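Flagellar assembly protein FliH (Salmonella typhimurium, PDB 5B0O) is needed for assembly and regrowth of the bacterial flagellum, taking part in flagellar protein export in the cytoplasm. Local coordinates at residues Lys72-Val77 with Arg99-Pro104. Numbering follows the deposited sequence.
Sequences KPQLRV and RLRGDP
Parallel strand pairing joins Gln74-Val77 to Arg99-Gly102, the latter at one margin of the chain's mixed sheet. Four successive bridges, Gln74 with Arg99 through Val77 with Gly102, set the register. The backbone ladder alternates in the parallel manner: Arg99 N donates to Pro73 O, Leu75 N to Arg99 O at 2.8 Å, Arg101 N to Leu75 O, Val77 N weakly to Arg101 O, and Asp103 N to Val77 O just past the strand.

Helix 79-96 links the two strands, making a beta-alpha-beta unit. On the face of Leu75 and Leu100, the methyls Leu75 CD2 and Leu100 CD1 lie 4.4 Å apart, and both side chains rest on Leu93 of that helix; helix 53-63 reaches Leu75 and Val77 on this same face.

The other face is polar. Arg76, its CG anti to the carbonyl carbon (chi1 -56°) and its chain extended from there to NE, turns side-on to Gln74. Gln74 OE1 accepts from Arg76 NH2 (2.6 Å) in the carbonyl plane and from Arg76 NE (2.8 Å) above it. The Gln74 amide also crosses the Arg101 guanidinium, planes 84° apart; OE1 comes 2.6 Å from Arg101 NH1, but the poor angle argues against a hydrogen bond. Arg101 lies alongside Arg76 and points the same way, the guanidinium planes 18° apart, with Arg76 CD 3.4 Å above the Arg101 plane toward its rim. Like charges therefore come close, Arg76 NE to Arg101 NH1 at 3.4 Å, a repulsion that Asp103 OD1 may ease in part through its salt bridge to Arg101 NH2; Asp103 OD2 is hydrogen-bonded with Thr105 OG1. Gln74 NE2 lies over one face of the Arg99 guanidinium, 3.7 Å from Arg99 NH2.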
ATOM      1  N   LYS E  72       9.896 -18.454 -37.089  1.00 37.85           N
ATOM      2  CA  LYS E  72       9.560 -17.797 -38.348  1.00 39.22           C
ATOM      3  C   LYS E  72       9.308 -16.324 -38.088  1.00 41.55           C
ATOM      4  O   LYS E  72       8.229 -15.804 -38.367  1.00 44.10           O
ATOM      5  CB  LYS E  72       8.325 -18.426 -39.001  1.00 37.87           C
ATOM      6  CG  LYS E  72       8.474 -19.887 -39.393  1.00 41.78           C
ATOM      7  CD  LYS E  72       7.257 -20.384 -40.163  1.00 44.77           C
ATOM      8  CE  LYS E  72       5.975 -20.210 -39.359  1.00 55.37           C
ATOM      9  NZ  LYS E  72       5.929 -21.058 -38.131  1.00 51.65           N
ATOM     10  N   PRO E  73      10.332 -15.640 -37.562  1.00 39.85           N
ATOM     11  CA  PRO E  73      10.234 -14.241 -37.143  1.00 38.52           C
ATOM     12  C   PRO E  73       9.809 -13.347 -38.292  1.00 44.17           C
ATOM     13  O   PRO E  73      10.265 -13.554 -39.418  1.00 48.52           O
ATOM     14  CB  PRO E  73      11.671 -13.901 -36.731  1.00 38.43           C
ATOM     15  CG  PRO E  73      12.294 -15.215 -36.414  1.00 39.39           C
ATOM     16  CD  PRO E  73      11.697 -16.163 -37.399  1.00 38.49           C
ATOM     17  N   GLN E  74       8.941 -12.380 -38.009  1.00 41.49           N
ATOM     18  CA  GLN E  74       8.547 -11.386 -39.000  1.00 37.82           C
ATOM     19  C   GLN E  74       8.536  -9.988 -38.384  1.00 39.52           C
ATOM     20  O   GLN E  74       7.910  -9.762 -37.352  1.00 38.30           O
ATOM     21  CB  GLN E  74       7.187 -11.727 -39.616  1.00 41.62           C
ATOM     22  CG  GLN E  74       5.981 -11.203 -38.840  1.00 57.76           C
ATOM     23  CD  GLN E  74       4.656 -11.669 -39.431  1.00 72.99           C
ATOM     24  OE1 GLN E  74       3.597 -11.523 -38.813  1.00 75.13           O
ATOM     25  NE2 GLN E  74       4.711 -12.229 -40.636  1.00 71.17           N
ATOM     26  N   LEU E  75       9.268  -9.065 -39.003  1.00 41.13           N
ATOM     27  CA  LEU E  75       9.279  -7.664 -38.589  1.00 38.12           C
ATOM     28  C   LEU E  75       8.181  -6.918 -39.325  1.00 41.36           C
ATOM     29  O   LEU E  75       7.985  -7.113 -40.524  1.00 44.24           O
ATOM     30  CB  LEU E  75      10.634  -7.020 -38.882  1.00 33.19           C
ATOM     31  CG  LEU E  75      10.759  -5.497 -38.820  1.00 28.53           C
ATOM     32  CD1 LEU E  75      10.504  -4.993 -37.425  1.00 33.97           C
ATOM     33  CD2 LEU E  75      12.135  -5.052 -39.286  1.00 33.76           C
ATOM     34  N   ARG E  76       7.454  -6.078 -38.597  1.00 42.59           N
ATOM     35  CA  ARG E  76       6.357  -5.315 -39.173  1.00 44.71           C
ATOM     36  C   ARG E  76       6.566  -3.842 -38.900  1.00 45.53           C
ATOM     37  O   ARG E  76       6.887  -3.450 -37.776  1.00 42.61           O
ATOM     38  CB  ARG E  76       5.019  -5.727 -38.559  1.00 49.38           C
ATOM     39  CG  ARG E  76       4.694  -7.195 -38.658  1.00 53.09           C
ATOM     40  CD  ARG E  76       3.468  -7.515 -37.830  1.00 59.08           C
ATOM     41  NE  ARG E  76       3.313  -8.951 -37.625  1.00 74.10           N
ATOM     42  CZ  ARG E  76       2.431  -9.490 -36.792  1.00 83.45           C
ATOM     43  NH1 ARG E  76       1.628  -8.706 -36.085  1.00 88.93           N
ATOM     44  NH2 ARG E  76       2.354 -10.810 -36.662  1.00 66.40           N
ATOM     45  N   VAL E  77       6.377  -3.030 -39.932  1.00 41.71           N
ATOM     46  CA  VAL E  77       6.407  -1.588 -39.786  1.00 38.01           C
ATOM     47  C   VAL E  77       5.283  -0.996 -40.621  1.00 51.24           C
ATOM     48  O   VAL E  77       4.700  -1.683 -41.461  1.00 51.07           O
ATOM     49  CB  VAL E  77       7.749  -1.008 -40.231  1.00 37.13           C
ATOM     50  CG1 VAL E  77       7.826   0.455 -39.855  1.00 54.80           C
ATOM     51  CG2 VAL E  77       8.884  -1.759 -39.577  1.00 34.64           C
ATOM     52  N   ARG E  99      11.472 -12.046 -42.021  1.00 33.51           N
ATOM     53  CA  ARG E  99      10.752 -11.516 -43.174  1.00 44.90           C
ATOM     54  C   ARG E  99      10.021 -10.241 -42.789  1.00 45.19           C
ATOM     55  O   ARG E  99       9.822  -9.969 -41.609  1.00 46.85           O
ATOM     56  CB  ARG E  99       9.803 -12.550 -43.785  1.00 45.47           C
ATOM     57  CG  ARG E  99       8.674 -12.978 -42.897  1.00 48.38           C
ATOM     58  CD  ARG E  99       8.077 -14.279 -43.403  1.00 60.90           C
ATOM     59  NE  ARG E  99       7.155 -14.858 -42.433  1.00 73.62           N
ATOM     60  CZ  ARG E  99       5.903 -15.210 -42.704  1.00 74.72           C
ATOM     61  NH1 ARG E  99       5.409 -15.054 -43.931  1.00 61.23           N
ATOM     62  NH2 ARG E  99       5.145 -15.722 -41.744  1.00 73.64           N
ATOM     63  N   LEU E 100       9.656  -9.444 -43.787  1.00 48.51           N
ATOM     64  CA  LEU E 100       9.071  -8.134 -43.533  1.00 39.13           C
ATOM     65  C   LEU E 100       7.692  -7.978 -44.163  1.00 44.47           C
ATOM     66  O   LEU E 100       7.423  -8.468 -45.263  1.00 44.32           O
ATOM     67  CB  LEU E 100      10.007  -7.032 -44.019  1.00 30.58           C
ATOM     68  CG  LEU E 100       9.690  -5.631 -43.514  1.00 40.27           C
ATOM     69  CD1 LEU E 100      10.938  -4.766 -43.483  1.00 47.62           C
ATOM     70  CD2 LEU E 100       8.609  -4.985 -44.357  1.00 52.12           C
ATOM     71  N   ARG E 101       6.822  -7.292 -43.434  1.00 44.20           N
ATOM     72  CA  ARG E 101       5.465  -7.015 -43.865  1.00 45.91           C
ATOM     73  C   ARG E 101       5.165  -5.573 -43.522  1.00 46.95           C
ATOM     74  O   ARG E 101       5.813  -4.994 -42.652  1.00 46.20           O
ATOM     75  CB  ARG E 101       4.480  -7.874 -43.084  1.00 45.89           C
ATOM     76  CG  ARG E 101       4.347  -9.307 -43.533  1.00 59.50           C
ATOM     77  CD  ARG E 101       3.307  -9.981 -42.656  1.00 70.84           C
ATOM     78  NE  ARG E 101       2.500  -8.979 -41.961  1.00 69.66           N
ATOM     79  CZ  ARG E 101       1.797  -9.206 -40.853  1.00 74.31           C
ATOM     80  NH1 ARG E 101       1.792 -10.409 -40.295  1.00 76.90           N
ATOM     81  NH2 ARG E 101       1.099  -8.223 -40.300  1.00 70.35           N
ATOM     82  N   GLY E 102       4.201  -4.977 -44.212  1.00 49.76           N
ATOM     83  CA  GLY E 102       3.636  -3.739 -43.719  1.00 50.13           C
ATOM     84  C   GLY E 102       2.526  -4.052 -42.736  1.00 51.74           C
ATOM     85  O   GLY E 102       1.723  -4.958 -42.965  1.00 49.63           O
ATOM     86  N   ASP E 103       2.477  -3.303 -41.642  1.00 53.24           N
ATOM     87  CA  ASP E 103       1.342  -3.341 -40.730  1.00 58.23           C
ATOM     88  C   ASP E 103       0.742  -1.948 -40.641  1.00 63.87           C
ATOM     89  O   ASP E 103       1.403  -1.012 -40.181  1.00 61.55           O
ATOM     90  CB  ASP E 103       1.736  -3.858 -39.346  1.00 58.77           C
ATOM     91  CG  ASP E 103       0.529  -4.284 -38.523  1.00 66.80           C
ATOM     92  OD1 ASP E 103       0.110  -5.453 -38.646  1.00 84.39           O
ATOM     93  OD2 ASP E 103      -0.008  -3.450 -37.764  1.00 62.23           O
ATOM     94  N   PRO E 104      -0.512  -1.806 -41.084  1.00 63.41           N
ATOM     95  CA  PRO E 104      -1.138  -0.484 -41.158  1.00 56.13           C
ATOM     96  C   PRO E 104      -1.320   0.163 -39.789  1.00 60.85           C
ATOM     97  O   PRO E 104      -1.444   1.385 -39.707  1.00 62.08           O
ATOM     98  CB  PRO E 104      -2.500  -0.788 -41.780  1.00 49.61           C
ATOM     99  CG  PRO E 104      -2.777  -2.199 -41.401  1.00 58.53           C
ATOM    100  CD  PRO E 104      -1.452  -2.889 -41.421  1.00 61.82           C
TER